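Local coordinates for protein histidine kinase (Pseudomonas aeruginosa, PDB 7C1I) that probably relays phosphoryl groups between sensor kinase receiver domains and downstream partners in a two-component regulatory system, as a histidine-containing phosphotransfer protein, at residues 22-34 against 101-115. Numbering follows the deposited sequence. Where two conformers were deposited one is given.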
loop_
_atom_site.group_PDB
_atom_site.type_symbol
_atom_site.label_atom_id
_atom_site.label_comp_id
_atom_site.label_asym_id
_atom_site.label_seq_id
_atom_site.Cartn_x
_atom_site.Cartn_y
_atom_site.Cartn_z
ATOM N N TYR A 22 -2.703 30.087 12.733
ATOM C CA TYR A 22 -2.846 28.631 13.003
ATOM C C TYR A 22 -3.421 27.852 11.824
ATOM O O TYR A 22 -2.798 26.885 11.390
ATOM C CB TYR A 22 -3.561 28.292 14.313
ATOM C CG TYR A 22 -3.675 26.822 14.634
ATOM C CD1 TYR A 22 -2.533 26.166 15.062
ATOM C CD2 TYR A 22 -4.886 26.150 14.654
ATOM C CE1 TYR A 22 -2.587 24.866 15.535
ATOM C CE2 TYR A 22 -4.924 24.820 15.037
ATOM C CZ TYR A 22 -3.770 24.160 15.418
ATOM O OH TYR A 22 -3.732 22.864 15.846
ATOM N N PRO A 23 -4.544 28.229 11.174
ATOM C CA PRO A 23 -5.020 27.443 10.034
ATOM C C PRO A 23 -4.017 27.403 8.871
ATOM O O PRO A 23 -3.968 26.443 8.120
ATOM C CB PRO A 23 -6.363 28.063 9.621
ATOM C CG PRO A 23 -6.369 29.385 10.345
ATOM C CD PRO A 23 -5.541 29.225 11.602
ATOM N N VAL A 24 -3.252 28.478 8.653
ATOM C CA VAL A 24 -2.261 28.555 7.539
ATOM C C VAL A 24 -1.184 27.489 7.773
ATOM O O VAL A 24 -0.751 26.823 6.814
ATOM C CB VAL A 24 -1.672 29.979 7.497
ATOM C CG1 VAL A 24 -0.597 30.077 6.426
ATOM C CG2 VAL A 24 -2.802 30.971 7.264
ATOM N N LEU A 25 -0.803 27.313 9.042
ATOM C CA LEU A 25 0.238 26.340 9.472
ATOM C C LEU A 25 -0.307 24.926 9.236
ATOM O O LEU A 25 0.485 24.073 8.784
ATOM C CB LEU A 25 0.611 26.487 10.950
ATOM C CG LEU A 25 1.298 27.820 11.244
ATOM C CD1 LEU A 25 1.624 27.823 12.729
ATOM C CD2 LEU A 25 2.588 27.932 10.446
ATOM N N LEU A 26 -1.580 24.675 9.560
ATOM C CA LEU A 26 -2.121 23.334 9.208
ATOM C C LEU A 26 -1.925 23.080 7.709
ATOM O O LEU A 26 -1.525 21.967 7.307
ATOM C CB LEU A 26 -3.612 23.304 9.559
ATOM C CG LEU A 26 -3.865 23.419 11.062
ATOM C CD1 LEU A 26 -5.361 23.497 11.325
ATOM C CD2 LEU A 26 -3.301 22.394 12.031
ATOM N N ASP A 27 -2.327 24.001 6.828
ATOM C CA ASP A 27 -2.307 23.902 5.344
ATOM C C ASP A 27 -0.842 23.683 4.946
ATOM O O ASP A 27 -0.602 22.890 4.016
ATOM C CB ASP A 27 -2.913 25.121 4.645
ATOM C CG ASP A 27 -4.425 25.130 4.791
ATOM O OD1 ASP A 27 -4.999 24.048 5.020
ATOM O OD2 ASP A 27 -4.941 26.239 4.557
ATOM N N THR A 28 0.016 24.508 5.554
ATOM C CA THR A 28 1.429 24.544 5.087
ATOM C C THR A 28 2.049 23.172 5.379
ATOM O O THR A 28 2.756 22.764 4.432
ATOM C CB THR A 28 2.279 25.643 5.736
ATOM O OG1 THR A 28 1.634 26.846 5.317
ATOM C CG2 THR A 28 3.714 25.659 5.254
ATOM N N PHE A 29 1.743 22.664 6.577
ATOM C CA PHE A 29 2.327 21.391 7.074
ATOM C C PHE A 29 1.945 20.296 6.071
ATOM O O PHE A 29 2.762 19.438 5.685
ATOM C CB PHE A 29 1.873 20.988 8.478
ATOM C CG PHE A 29 2.414 19.626 8.834
ATOM C CD1 PHE A 29 3.769 19.489 9.087
ATOM C CD2 PHE A 29 1.583 18.521 8.880
ATOM C CE1 PHE A 29 4.288 18.301 9.578
ATOM C CE2 PHE A 29 2.141 17.283 9.158
ATOM C CZ PHE A 29 3.461 17.202 9.539
ATOM N N VAL A 30 0.698 20.328 5.594
ATOM C CA VAL A 30 0.240 19.296 4.616
ATOM C C VAL A 30 1.130 19.413 3.373
ATOM O O VAL A 30 1.655 18.423 2.824
ATOM C CB VAL A 30 -1.272 19.354 4.326
ATOM C CG1 VAL A 30 -1.702 18.510 3.135
ATOM C CG2 VAL A 30 -1.994 18.998 5.615
ATOM N N LEU A 31 1.236 20.596 2.758
ATOM C CA LEU A 31 1.981 20.759 1.482
ATOM C C LEU A 31 3.460 20.449 1.742
ATOM O O LEU A 31 4.035 19.769 0.868
ATOM C CB LEU A 31 1.770 22.195 0.992
ATOM C CG LEU A 31 0.335 22.399 0.510
ATOM C CD1 LEU A 31 0.112 23.858 0.143
ATOM C CD2 LEU A 31 -0.123 21.513 -0.638
ATOM N N ASP A 32 4.060 20.934 2.833
ATOM C CA ASP A 32 5.506 20.715 3.106
ATOM C C ASP A 32 5.708 19.197 3.160
ATOM O O ASP A 32 6.697 18.672 2.612
ATOM C CB ASP A 32 5.937 21.416 4.395
ATOM C CG ASP A 32 6.090 22.921 4.249
ATOM O OD1 ASP A 32 5.967 23.439 3.121
ATOM O OD2 ASP A 32 6.289 23.446 5.362
ATOM N N SER A 33 4.882 18.522 3.966
ATOM C CA SER A 33 5.031 17.066 4.229
ATOM C C SER A 33 4.881 16.313 2.903
ATOM O O SER A 33 5.587 15.304 2.718
ATOM C CB SER A 33 4.085 16.639 5.322
ATOM O OG SER A 33 4.328 17.250 6.581
ATOM N N GLU A 34 3.872 16.594 2.073
ATOM C CA GLU A 34 3.659 15.918 0.765
ATOM C C GLU A 34 4.955 16.112 -0.030
ATOM O O GLU A 34 5.303 15.129 -0.711
ATOM C CB GLU A 34 2.384 16.452 0.108
ATOM C CG GLU A 34 1.183 15.912 0.865
ATOM C CD GLU A 34 -0.121 16.429 0.281
ATOM O OE1 GLU A 34 -0.096 17.510 -0.342
ATOM O OE2 GLU A 34 -1.135 15.799 0.652
ATOM N N PHE A 101 1.183 9.918 8.215
ATOM C CA PHE A 101 0.918 11.240 7.592
ATOM C C PHE A 101 -0.550 11.291 7.155
ATOM O O PHE A 101 -1.260 12.299 7.323
ATOM C CB PHE A 101 1.858 11.624 6.447
ATOM C CG PHE A 101 1.421 12.935 5.845
ATOM C CD1 PHE A 101 1.515 14.133 6.534
ATOM C CD2 PHE A 101 0.837 12.976 4.590
ATOM C CE1 PHE A 101 1.032 15.286 5.935
ATOM C CE2 PHE A 101 0.392 14.128 3.962
ATOM C CZ PHE A 101 0.535 15.310 4.653
ATOM N N ALA A 102 -1.108 10.208 6.605
ATOM C CA ALA A 102 -2.501 10.268 6.102
ATOM C C ALA A 102 -3.420 10.584 7.286
ATOM O O ALA A 102 -4.439 11.270 7.073
ATOM C CB ALA A 102 -2.890 8.953 5.471
ATOM N N ILE A 103 -3.091 10.078 8.476
ATOM C CA ILE A 103 -3.930 10.353 9.681
ATOM C C ILE A 103 -3.793 11.842 10.014
ATOM O O ILE A 103 -4.810 12.503 10.295
ATOM C CB ILE A 103 -3.571 9.449 10.875
ATOM C CG1 ILE A 103 -3.746 7.971 10.520
ATOM C CG2 ILE A 103 -4.307 9.913 12.123
ATOM C CD1 ILE A 103 -3.260 7.046 11.610
ATOM N N VAL A 104 -2.542 12.280 10.181
ATOM C CA VAL A 104 -2.358 13.720 10.540
ATOM C C VAL A 104 -3.068 14.578 9.489
ATOM O O VAL A 104 -3.737 15.575 9.834
ATOM C CB VAL A 104 -0.849 14.034 10.550
ATOM C CG1 VAL A 104 -0.704 15.537 10.747
ATOM C CG2 VAL A 104 -0.287 13.214 11.700
ATOM N N ARG A 105 -2.981 14.281 8.188
ATOM C CA ARG A 105 -3.577 15.049 7.063
ATOM C C ARG A 105 -5.080 15.154 7.353
ATOM O O ARG A 105 -5.598 16.283 7.236
ATOM C CB ARG A 105 -3.218 14.400 5.723
ATOM C CG ARG A 105 -3.667 15.329 4.604
ATOM C CD ARG A 105 -3.362 14.660 3.277
ATOM N NE ARG A 105 -3.555 15.511 2.115
ATOM C CZ ARG A 105 -4.680 16.001 1.606
ATOM N NH1 ARG A 105 -5.827 15.679 2.176
ATOM N NH2 ARG A 105 -4.641 16.834 0.581
ATOM N N ILE A 106 -5.781 14.028 7.510
ATOM C CA ILE A 106 -7.268 14.163 7.554
ATOM C C ILE A 106 -7.622 14.935 8.830
ATOM O O ILE A 106 -8.611 15.695 8.791
ATOM C CB ILE A 106 -7.948 12.785 7.426
ATOM C CG1 ILE A 106 -9.467 12.982 7.439
ATOM C CG2 ILE A 106 -7.686 11.875 8.612
ATOM C CD1 ILE A 106 -10.065 13.776 6.305
ATOM N N LEU A 107 -6.915 14.746 9.948
ATOM C CA LEU A 107 -7.239 15.481 11.200
ATOM C C LEU A 107 -6.984 16.963 10.901
ATOM O O LEU A 107 -7.761 17.807 11.390
ATOM C CB LEU A 107 -6.400 15.001 12.386
ATOM C CG LEU A 107 -6.687 13.555 12.789
ATOM C CD1 LEU A 107 -5.700 13.098 13.852
ATOM C CD2 LEU A 107 -8.121 13.522 13.296
ATOM N N PHE A 108 -5.913 17.322 10.186
ATOM C CA PHE A 108 -5.697 18.769 9.926
ATOM C C PHE A 108 -6.733 19.304 8.931
ATOM O O PHE A 108 -7.165 20.465 9.092
ATOM C CB PHE A 108 -4.275 19.008 9.411
ATOM C CG PHE A 108 -3.220 19.004 10.488
ATOM C CD1 PHE A 108 -3.407 18.579 11.793
ATOM C CD2 PHE A 108 -1.952 19.380 10.074
ATOM C CE1 PHE A 108 -2.446 18.621 12.790
ATOM C CE2 PHE A 108 -0.982 19.423 11.063
ATOM C CZ PHE A 108 -1.201 19.022 12.359
ATOM N N LYS A 109 -7.179 18.541 7.929
ATOM C CA LYS A 109 -8.186 19.044 6.957
ATOM C C LYS A 109 -9.502 19.216 7.724
ATOM O O LYS A 109 -10.188 20.237 7.502
ATOM C CB LYS A 109 -8.375 17.977 5.874
ATOM C CG LYS A 109 -7.188 17.905 4.923
ATOM C CD LYS A 109 -7.241 19.039 3.922
ATOM C CE LYS A 109 -6.040 19.185 3.012
ATOM N NZ LYS A 109 -6.354 20.247 2.026
ATOM N N GLN A 110 -9.793 18.330 8.682
ATOM C CA GLN A 110 -11.034 18.464 9.491
ATOM C C GLN A 110 -10.994 19.790 10.258
ATOM O O GLN A 110 -11.983 20.551 10.273
ATOM C CB GLN A 110 -11.186 17.229 10.381
ATOM C CG GLN A 110 -12.457 17.207 11.216
ATOM C CD GLN A 110 -12.488 15.929 12.019
ATOM O OE1 GLN A 110 -11.506 15.538 12.645
ATOM N NE2 GLN A 110 -13.679 15.374 12.175
ATOM N N GLU A 111 -9.896 19.983 10.997
ATOM C CA GLU A 111 -9.765 21.153 11.907
ATOM C C GLU A 111 -9.801 22.380 10.988
ATOM O O GLU A 111 -10.401 23.414 11.346
ATOM C CB GLU A 111 -8.423 21.088 12.637
ATOM C CG GLU A 111 -8.262 22.288 13.550
ATOM C CD GLU A 111 -9.330 22.454 14.617
ATOM O OE1 GLU A 111 -9.964 21.452 15.002
ATOM O OE2 GLU A 111 -9.402 23.579 15.153
ATOM N N ARG A 112 -9.129 22.427 9.834
ATOM C CA ARG A 112 -9.009 23.631 8.967
ATOM C C ARG A 112 -10.412 24.121 8.595
ATOM O O ARG A 112 -10.565 25.325 8.303
ATOM C CB ARG A 112 -8.180 23.334 7.712
ATOM C CG ARG A 112 -8.054 24.426 6.660
ATOM C CD ARG A 112 -7.299 25.564 7.320
ATOM N NE ARG A 112 -7.243 26.664 6.367
ATOM C CZ ARG A 112 -8.174 27.594 6.184
ATOM N NH1 ARG A 112 -9.302 27.510 6.867
ATOM N NH2 ARG A 112 -8.015 28.571 5.308
ATOM N N GLN A 113 -11.407 23.235 8.500
ATOM C CA GLN A 113 -12.751 23.623 7.992
ATOM C C GLN A 113 -13.426 24.508 9.046
ATOM O O GLN A 113 -14.465 25.121 8.735
ATOM C CB GLN A 113 -13.511 22.319 7.742
ATOM C CG GLN A 113 -13.110 21.696 6.413
ATOM C CD GLN A 113 -13.715 20.318 6.293
ATOM O OE1 GLN A 113 -14.914 20.125 6.482
ATOM N NE2 GLN A 113 -12.933 19.274 6.073
ATOM N N ARG A 114 -12.871 24.666 10.250
ATOM C CA ARG A 114 -13.406 25.465 11.385
ATOM C C ARG A 114 -12.997 26.925 11.168
ATOM O O ARG A 114 -13.536 27.707 11.979
ATOM C CB ARG A 114 -13.037 24.913 12.766
ATOM C CG ARG A 114 -13.540 23.485 12.919
ATOM C CD ARG A 114 -13.086 22.865 14.226
ATOM N NE ARG A 114 -13.849 23.485 15.299
ATOM C CZ ARG A 114 -13.343 24.398 16.120
ATOM N NH1 ARG A 114 -14.155 24.898 17.037
ATOM N NH2 ARG A 114 -12.053 24.674 16.082
ATOM N N TYR A 115 -12.216 27.271 10.140
ATOM C CA TYR A 115 -11.667 28.640 9.958
ATOM C C TYR A 115 -12.060 29.085 8.546
ATOM O O TYR A 115 -12.179 28.303 7.584
ATOM C CB TYR A 115 -10.141 28.629 10.093
ATOM C CG TYR A 115 -9.764 28.126 11.464
ATOM C CD1 TYR A 115 -9.578 26.756 11.547
ATOM C CD2 TYR A 115 -9.532 28.866 12.610
ATOM C CE1 TYR A 115 -9.289 26.156 12.761
ATOM C CE2 TYR A 115 -9.182 28.265 13.808
ATOM C CZ TYR A 115 -8.969 26.901 13.882
ATOM O OH TYR A 115 -8.809 26.237 15.064
HETATM O O HOH W 1 -7.152 22.685 3.441
HETATM O O HOH W 2 -2.550 18.450 -0.658
#
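Leu26 and Phe108 each set CG beside their own backbone N, which brings the ring against the other helix, and a chi2 of 12° turns its face to the leucine methyl CD2. CD2 stands 3.6 Å from the ring centroid of Phe108 and almost on the normal, a CH-pi contact; Val104 CG1, from Phe108's own helix, covers the opposite face, and the ring is held between two methyls. Phe29 then meets this ring obliquely, its CD2 3.5 Å from Phe108 CE2. Further along, Phe101 enters as a knob into the hole formed by Phe29, Val30, Ser33 and Glu34, with CE1 3.4 Å from Ser33 CB. At the other end Pro23 packs on Tyr115, CG to CG 3.8 Å.

Two salt bridges border this apolar seam. Arg105 gives NE to Glu34 OE2 at 2.8 Å, nearly straight (166°) and within the guanidinium plane; water 2 links its NH2 to Glu34 OE1. The Arg112 chain turns back at chi2 to carry NE over to Asp27 OD2, 3.0 Å away and above the carboxylate plane, while Pro23 CB lies over the guanidinium face. Water 1 joins Asp27 OD1 to Lys109 NZ.

The axes of helices 22-34 and 101-112 approach to 9.6 Å and run antiparallel, with the N-to-C directions 151° apart, as expected in the helical bundle of an Hpt domain. Helix 8-18 touches Tyr22 and Phe108, helix 49-65 packs on Phe29 and Ser33, and Arg105 NH1 also bonds Gln45 O of the second subunit.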